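Side-chain contacts in cellobiose 2-epimerase (Caldibacillus thermoamylovorans, PDB 5ZHB), which probably epimerises the reducing-end sugar of cellobiose at C2, interconverting its glucose and mannose forms: residues Y79-L82 against T83-F87; V220-K223 against Q224-F227; V230-N233 against N234-S238. All coordinates share one frame; numbering follows the deposited sequence.

How the interactions relate
Along the chain the three local contacts follow in the order 1, 2, 3, all within the GlcNAc 2-epimerase domain, whose fold is an (alpha/alpha)6 barrel. Interaction 1 closes helix 69-86; its centre lies about 39 Å from that of interaction 2 and about 34 Å from that of interaction 3. Interactions 2 and 3 have centres about 14 Å apart and touch: Val-220, the last residue of helix 203-220, packs on Phe-232 and Trp-236. Residues 220-227 turn the chain out of this helix, and residues 230-238 then form a hairpin beside its end. Interactions 1 and 2 thus lie at two helix endings on opposite sides of the chain's centre, and interaction 3 is a hairpin in the connection between helices 203-220 and 245-262.

Interaction 1: Y79-L82 against T83-F87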
loop_
_atom_site.group_PDB
_atom_site.type_symbol
_atom_site.label_atom_id
_atom_site.label_comp_id
_atom_site.label_asym_id
_atom_site.label_seq_id
_atom_site.Cartn_x
_atom_site.Cartn_y
_atom_site.Cartn_z
ATOM N N TYR A 79 5.510 -1.785 -16.646
ATOM C CA TYR A 79 6.266 -0.557 -16.828
ATOM C C TYR A 79 5.845 0.180 -18.106
ATOM O O TYR A 79 5.607 1.405 -18.084
ATOM C CB TYR A 79 7.760 -0.874 -16.805
ATOM C CG TYR A 79 8.587 0.359 -17.097
ATOM C CD1 TYR A 79 8.836 1.288 -16.100
ATOM C CD2 TYR A 79 9.117 0.587 -18.362
ATOM C CE1 TYR A 79 9.582 2.422 -16.346
ATOM C CE2 TYR A 79 9.856 1.726 -18.618
ATOM C CZ TYR A 79 10.094 2.639 -17.609
ATOM O OH TYR A 79 10.863 3.743 -17.798
ATOM N N ARG A 80 5.752 -0.584 -19.206
ATOM C CA ARG A 80 5.303 -0.076 -20.496
ATOM C C ARG A 80 3.937 0.594 -20.404
ATOM O O ARG A 80 3.765 1.712 -20.849
ATOM C CB ARG A 80 5.235 -1.184 -21.557
ATOM C CG ARG A 80 6.616 -1.671 -21.973
ATOM C CD ARG A 80 6.525 -2.565 -23.204
ATOM N NE ARG A 80 6.066 -3.938 -22.964
ATOM C CZ ARG A 80 6.805 -4.961 -22.535
ATOM N NH1 ARG A 80 8.119 -4.846 -22.378
ATOM N NH2 ARG A 80 6.218 -6.118 -22.278
ATOM N N PHE A 81 2.960 -0.082 -19.820
ATOM C CA PHE A 81 1.634 0.495 -19.718
ATOM C C PHE A 81 1.629 1.752 -18.848
ATOM O O PHE A 81 0.888 2.704 -19.126
ATOM C CB PHE A 81 0.660 -0.530 -19.124
ATOM C CG PHE A 81 -0.775 -0.083 -19.323
ATOM C CD1 PHE A 81 -1.318 -0.041 -20.601
ATOM C CD2 PHE A 81 -1.597 0.288 -18.245
ATOM C CE1 PHE A 81 -2.651 0.305 -20.786
ATOM C CE2 PHE A 81 -2.897 0.701 -18.451
ATOM C CZ PHE A 81 -3.436 0.686 -19.715
ATOM N N LEU A 82 2.381 1.706 -17.746
ATOM C CA LEU A 82 2.466 2.832 -16.826
ATOM C C LEU A 82 3.030 4.050 -17.554
ATOM O O LEU A 82 2.451 5.127 -17.446
ATOM C CB LEU A 82 3.286 2.509 -15.577
ATOM C CG LEU A 82 3.404 3.635 -14.544
ATOM C CD1 LEU A 82 2.051 3.844 -13.859
ATOM C CD2 LEU A 82 4.505 3.371 -13.533
ATOM N N THR A 83 4.175 3.903 -18.249
ATOM C CA THR A 83 4.854 5.066 -18.810
ATOM C C THR A 83 4.201 5.523 -20.120
ATOM O O THR A 83 4.261 6.708 -20.435
ATOM C CB THR A 83 6.353 4.805 -18.968
ATOM O OG1 THR A 83 6.496 3.552 -19.614
ATOM C CG2 THR A 83 7.062 4.743 -17.627
ATOM N N GLU A 84 3.553 4.601 -20.852
ATOM C CA GLU A 84 2.982 4.906 -22.163
ATOM C C GLU A 84 1.586 5.524 -22.064
ATOM O O GLU A 84 1.331 6.512 -22.744
ATOM C CB GLU A 84 2.984 3.642 -23.020
ATOM C CG GLU A 84 4.397 3.312 -23.483
ATOM C CD GLU A 84 4.525 1.961 -24.142
ATOM O OE1 GLU A 84 3.473 1.364 -24.458
ATOM O OE2 GLU A 84 5.677 1.476 -24.252
ATOM N N TYR A 85 0.722 5.002 -21.169
ATOM C CA TYR A 85 -0.665 5.433 -21.066
ATOM C C TYR A 85 -1.008 6.130 -19.738
ATOM O O TYR A 85 -1.809 7.061 -19.743
ATOM C CB TYR A 85 -1.536 4.204 -21.317
ATOM C CG TYR A 85 -1.352 3.674 -22.737
ATOM C CD1 TYR A 85 -1.881 4.352 -23.838
ATOM C CD2 TYR A 85 -0.605 2.527 -22.976
ATOM C CE1 TYR A 85 -1.667 3.894 -25.127
ATOM C CE2 TYR A 85 -0.407 2.044 -24.261
ATOM C CZ TYR A 85 -0.926 2.742 -25.340
ATOM O OH TYR A 85 -0.689 2.235 -26.594
ATOM N N VAL A 86 -0.511 5.642 -18.585
ATOM C CA VAL A 86 -0.995 6.164 -17.307
ATOM C C VAL A 86 -0.350 7.523 -17.042
ATOM O O VAL A 86 -0.997 8.404 -16.476
ATOM C CB VAL A 86 -0.791 5.201 -16.122
ATOM C CG1 VAL A 86 -1.192 5.838 -14.779
ATOM C CG2 VAL A 86 -1.498 3.879 -16.346
ATOM N N PHE A 87 0.919 7.694 -17.447
ATOM C CA PHE A 87 1.620 8.964 -17.368
ATOM C C PHE A 87 1.001 9.914 -18.385
ATOM O O PHE A 87 0.757 9.529 -19.524
ATOM C CB PHE A 87 3.139 8.807 -17.573
ATOM C CG PHE A 87 3.967 10.036 -17.198
ATOM C CD1 PHE A 87 4.168 11.070 -18.124
ATOM C CD2 PHE A 87 4.520 10.194 -15.922
ATOM C CE1 PHE A 87 4.909 12.203 -17.788
ATOM C CE2 PHE A 87 5.258 11.337 -15.583
ATOM C CZ PHE A 87 5.440 12.338 -16.507
#
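Thr-83 N bonds to Tyr-79 O at 2.9 Å in an ordinary helical turn, but further along helix 69-86 the spacing widens: Val-86 N reaches Phe-81 O, and Phe-87 N meets Leu-82 O at 3.0 Å, both five residues back, as in a pi-type turn. Phe-81 O also takes Tyr-85 N, so two donors share it where the helix widens. Thr-83 turns its hydroxyl back on the helix (chi1 49°), and OG1 donates to Tyr-79 O at 2.8 Å, a second bond on that carbonyl. The same rotation lays the methyl over one face of the Tyr-79 ring, a CH-pi contact with CG2 4.0 Å from the ring centroid. Beyond the ring, Tyr-79 OH bonds to Glu-132, and Tyr-124 stacks on the tyrosine. On another side of the helix the Phe-81 and Tyr-85 rings meet obliquely, planes 40° apart, Phe-81 CD1 coming 3.6 Å from Tyr-85 CD2, while Tyr-85 CB sits over one face of Phe-81 toward its rim. Leu-82 puts CD1 against Val-86 CB at 3.9 Å and also packs on helix 49-66. Glu-84 runs alongside Arg-80, but Glu-84 OE2 stays 5.6 Å from Arg-80 NE, so any attraction is at longer range. The buried threonine hydroxyl therefore finds its acceptor within its own helix, and its methyl is left to the apolar packing.

Interaction 2: V220-K223 against Q224-F227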
loop_
_atom_site.group_PDB
_atom_site.type_symbol
_atom_site.label_atom_id
_atom_site.label_comp_id
_atom_site.label_asym_id
_atom_site.label_seq_id
_atom_site.Cartn_x
_atom_site.Cartn_y
_atom_site.Cartn_z
ATOM N N VAL A 220 0.063 12.664 13.754
ATOM C CA VAL A 220 -0.815 11.558 13.399
ATOM C C VAL A 220 -1.084 10.692 14.635
ATOM O O VAL A 220 -2.237 10.386 14.968
ATOM C CB VAL A 220 -0.221 10.737 12.225
ATOM C CG1 VAL A 220 -1.174 9.624 11.827
ATOM C CG2 VAL A 220 0.168 11.604 11.017
ATOM N N PHE A 221 -0.001 10.320 15.303
ATOM C CA PHE A 221 -0.013 9.383 16.423
ATOM C C PHE A 221 -0.508 10.059 17.689
ATOM O O PHE A 221 0.060 11.074 18.095
ATOM C CB PHE A 221 1.433 8.943 16.596
ATOM C CG PHE A 221 1.784 7.959 17.710
ATOM C CD1 PHE A 221 1.095 6.756 17.858
ATOM C CD2 PHE A 221 2.869 8.212 18.554
ATOM C CE1 PHE A 221 1.465 5.842 18.842
ATOM C CE2 PHE A 221 3.231 7.293 19.533
ATOM C CZ PHE A 221 2.515 6.118 19.680
ATOM N N ASP A 222 -1.581 9.499 18.251
ATOM C CA ASP A 222 -2.116 9.867 19.551
ATOM C C ASP A 222 -1.284 9.192 20.645
ATOM O O ASP A 222 -1.314 7.971 20.810
ATOM C CB ASP A 222 -3.577 9.476 19.621
ATOM C CG ASP A 222 -4.280 9.878 20.902
ATOM O OD1 ASP A 222 -3.663 9.720 21.955
ATOM O OD2 ASP A 222 -5.438 10.299 20.825
ATOM N N LYS A 223 -0.500 9.985 21.386
ATOM C CA LYS A 223 0.463 9.419 22.322
ATOM C C LYS A 223 -0.228 8.862 23.567
ATOM O O LYS A 223 0.411 8.148 24.316
ATOM C CB LYS A 223 1.586 10.393 22.690
ATOM C CG LYS A 223 2.702 10.459 21.662
ATOM C CD LYS A 223 3.354 11.829 21.510
ATOM C CE LYS A 223 2.954 12.552 20.251
ATOM N NZ LYS A 223 1.523 12.813 20.073
ATOM N N GLN A 224 -1.525 9.110 23.745
ATOM C CA GLN A 224 -2.291 8.532 24.840
ATOM C C GLN A 224 -2.910 7.192 24.431
ATOM O O GLN A 224 -2.680 6.174 25.066
ATOM C CB GLN A 224 -3.369 9.551 25.205
ATOM C CG GLN A 224 -3.992 9.358 26.582
ATOM C CD GLN A 224 -4.502 10.670 27.151
ATOM O OE1 GLN A 224 -5.713 10.918 27.219
ATOM N NE2 GLN A 224 -3.579 11.551 27.521
ATOM N N SER A 225 -3.706 7.186 23.359
ATOM C CA SER A 225 -4.406 5.980 22.924
ATOM C C SER A 225 -3.474 5.015 22.186
ATOM O O SER A 225 -3.796 3.826 22.069
ATOM C CB SER A 225 -5.572 6.332 22.042
ATOM O OG SER A 225 -5.075 6.746 20.780
ATOM N N LYS A 226 -2.389 5.571 21.616
ATOM C CA LYS A 226 -1.409 4.870 20.790
ATOM C C LYS A 226 -1.972 4.533 19.405
ATOM O O LYS A 226 -1.275 3.889 18.638
ATOM C CB LYS A 226 -0.851 3.612 21.453
ATOM C CG LYS A 226 -0.320 3.903 22.850
ATOM C CD LYS A 226 1.060 4.526 22.831
ATOM C CE LYS A 226 1.706 4.517 24.185
ATOM N NZ LYS A 226 1.430 5.770 24.879
ATOM N N PHE A 227 -3.153 5.055 19.062
ATOM C CA PHE A 227 -3.676 4.921 17.707
ATOM C C PHE A 227 -3.193 6.057 16.806
ATOM O O PHE A 227 -2.848 7.156 17.264
ATOM C CB PHE A 227 -5.199 4.937 17.667
ATOM C CG PHE A 227 -5.884 3.668 18.136
ATOM C CD1 PHE A 227 -5.969 2.560 17.296
ATOM C CD2 PHE A 227 -6.488 3.601 19.390
ATOM C CE1 PHE A 227 -6.620 1.408 17.710
ATOM C CE2 PHE A 227 -7.132 2.443 19.810
ATOM C CZ PHE A 227 -7.206 1.352 18.959
#
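Asp-222 OD1 accepts two backbone N-H groups at once, from Gln-224 N and Ser-225 N, each at 2.9 Å. Gln-224 N comes nearly head-on to the C-O bond, whereas Ser-225 N approaches from above the carboxylate plane, 59° out of it, with the straighter N-H geometry. The carboxylate is swung over these amides by its first torsion, CG lying opposite the backbone N (chi1 -177°). Ser-225 OG packs beside the same group, 3.2 Å from Asp-222 CG. The bond to Gln-224 N makes an Asx turn at Asp-222, and it is followed by an ST turn in which Ser-225 OG accepts Phe-227 N at 3.1 Å; both lie within the reversal of the chain just after helix 203-220. Backbone bonds close the reversal: Lys-226 N to Asp-222 O, and Asp-222 N to Phe-227 O at 2.8 Å. Lys-226 takes a left-handed backbone conformation here, and its side chain bends back so that NZ donates to Lys-223 O at 2.6 Å. On the way its CD passes Phe-221 CZ at 3.8 Å, while Lys-226 O meets the edge of that ring in its plane. Lys-223 also bends back along the chain, its NZ donating to Phe-221 O. Farther out, Phe-221 packs on Met-272 and Ile-276 of helix 267-283, and Phe-227 reaches both that helix and Tyr-245 and Asp-248 of helix 245-262.

Interaction 3: V230-N233 against N234-S238; sequences VFFN and NHWES
A type I turn from Asn-233 to Trp-236 followed by a G1-type beta bulge closes a short hairpin whose first arm is strand 231-232, Phe-232 being bridged to Ser-238. Asn-233 N donates to Glu-237 O at 3.0 Å, Asn-233 O accepts Trp-236 N, and Trp-236 has the left-handed backbone (phi 61°) of the bulge. The Asn-233 side chain fills the turn: chi1 of 70° tucks the amide back over its own backbone, so OD1 lies over the loop and receives His-235 N at 2.8 Å, an Asx turn, and Glu-237 N at 3.1 Å. The two donors come from opposite faces of the amide plane, so the oxygen is gripped from both sides. The Trp-236 indole directs an edge at the face of Phe-232, planes at 61°, with CE3 over the phenyl centre and 3.8 Å from Phe-232 CG. Phe-232 CD2 also reaches Trp-236 O, at 3.5 Å. The indole NE1 is bonded to Asn-154 O, and His-186 meets the indole edge-to-face. Strand 231-232 pairs antiparallel with strand 181-182, whose Ile-181 touches both Phe-232 and Trp-236, and the indole rests on Leu-215, Lys-219 and Val-220 of helix 203-220.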
loop_
_atom_site.group_PDB
_atom_site.type_symbol
_atom_site.label_atom_id
_atom_site.label_comp_id
_atom_site.label_asym_id
_atom_site.label_seq_id
_atom_site.Cartn_x
_atom_site.Cartn_y
_atom_site.Cartn_z
ATOM N N VAL A 230 -6.755 9.676 11.469
ATOM C CA VAL A 230 -6.953 9.339 10.066
ATOM C C VAL A 230 -7.169 10.584 9.205
ATOM O O VAL A 230 -6.557 10.688 8.154
ATOM C CB VAL A 230 -8.063 8.297 9.912
ATOM C CG1 VAL A 230 -8.256 7.875 8.450
ATOM C CG2 VAL A 230 -7.746 7.074 10.766
ATOM N N PHE A 231 -8.030 11.512 9.639
ATOM C CA PHE A 231 -8.445 12.662 8.842
ATOM C C PHE A 231 -8.309 13.928 9.682
ATOM O O PHE A 231 -8.671 13.924 10.867
ATOM C CB PHE A 231 -9.900 12.494 8.418
ATOM C CG PHE A 231 -10.175 11.329 7.486
ATOM C CD1 PHE A 231 -9.499 11.230 6.277
ATOM C CD2 PHE A 231 -11.116 10.355 7.810
ATOM C CE1 PHE A 231 -9.755 10.177 5.418
ATOM C CE2 PHE A 231 -11.368 9.295 6.941
ATOM C CZ PHE A 231 -10.674 9.213 5.748
ATOM N N PHE A 232 -7.751 14.970 9.062
ATOM C CA PHE A 232 -7.369 16.202 9.733
ATOM C C PHE A 232 -7.879 17.403 8.940
ATOM O O PHE A 232 -8.092 17.324 7.723
ATOM C CB PHE A 232 -5.846 16.343 9.804
ATOM C CG PHE A 232 -5.195 15.130 10.447
ATOM C CD1 PHE A 232 -4.921 13.994 9.694
ATOM C CD2 PHE A 232 -4.940 15.102 11.817
ATOM C CE1 PHE A 232 -4.408 12.855 10.295
ATOM C CE2 PHE A 232 -4.417 13.970 12.414
ATOM C CZ PHE A 232 -4.141 12.852 11.650
ATOM N N ASN A 233 -8.032 18.515 9.672
ATOM C CA ASN A 233 -8.190 19.834 9.095
ATOM C C ASN A 233 -6.801 20.415 8.820
ATOM O O ASN A 233 -5.783 19.782 9.111
ATOM C CB ASN A 233 -9.093 20.682 9.994
ATOM C CG ASN A 233 -8.461 21.079 11.310
ATOM O OD1 ASN A 233 -7.236 21.052 11.468
ATOM N ND2 ASN A 233 -9.282 21.516 12.256
ATOM N N ASN A 234 -6.760 21.648 8.295
ATOM C CA ASN A 234 -5.516 22.293 7.917
ATOM C C ASN A 234 -4.643 22.640 9.119
ATOM O O ASN A 234 -3.489 23.016 8.935
ATOM C CB ASN A 234 -5.778 23.543 7.085
ATOM C CG ASN A 234 -5.880 23.191 5.623
ATOM O OD1 ASN A 234 -4.973 22.540 5.077
ATOM N ND2 ASN A 234 -6.977 23.578 4.990
ATOM N N HIS A 235 -5.183 22.522 10.335
ATOM C CA HIS A 235 -4.384 22.750 11.530
ATOM C C HIS A 235 -3.849 21.431 12.090
ATOM O O HIS A 235 -3.380 21.410 13.223
ATOM C CB HIS A 235 -5.203 23.529 12.568
ATOM C CG HIS A 235 -5.348 24.962 12.181
ATOM N ND1 HIS A 235 -6.560 25.611 12.098
ATOM C CD2 HIS A 235 -4.415 25.849 11.788
ATOM C CE1 HIS A 235 -6.357 26.859 11.701
ATOM N NE2 HIS A 235 -5.062 27.027 11.507
ATOM N N TRP A 236 -3.952 20.338 11.306
ATOM C CA TRP A 236 -3.504 19.015 11.712
ATOM C C TRP A 236 -4.260 18.559 12.949
ATOM O O TRP A 236 -3.748 17.784 13.745
ATOM C CB TRP A 236 -1.987 18.951 11.939
ATOM C CG TRP A 236 -1.101 18.610 10.770
ATOM C CD1 TRP A 236 -0.253 19.452 10.116
ATOM C CD2 TRP A 236 -0.919 17.307 10.157
ATOM N NE1 TRP A 236 0.431 18.785 9.133
ATOM C CE2 TRP A 236 0.046 17.466 9.137
ATOM C CE3 TRP A 236 -1.483 16.039 10.359
ATOM C CZ2 TRP A 236 0.460 16.401 8.338
ATOM C CZ3 TRP A 236 -1.078 14.992 9.557
ATOM C CH2 TRP A 236 -0.104 15.164 8.584
ATOM N N GLU A 237 -5.512 18.987 13.074
ATOM C CA GLU A 237 -6.372 18.513 14.134
ATOM C C GLU A 237 -7.283 17.442 13.550
ATOM O O GLU A 237 -7.940 17.664 12.543
ATOM C CB GLU A 237 -7.163 19.681 14.721
ATOM C CG GLU A 237 -6.262 20.776 15.290
ATOM C CD GLU A 237 -6.957 22.018 15.832
ATOM O OE1 GLU A 237 -8.156 22.245 15.551
ATOM O OE2 GLU A 237 -6.271 22.743 16.588
ATOM N N SER A 238 -7.349 16.301 14.224
ATOM C CA SER A 238 -8.173 15.205 13.766
ATOM C C SER A 238 -9.651 15.606 13.801
ATOM O O SER A 238 -10.104 16.261 14.734
ATOM C CB SER A 238 -7.858 13.977 14.578
ATOM O OG SER A 238 -8.851 12.986 14.381
#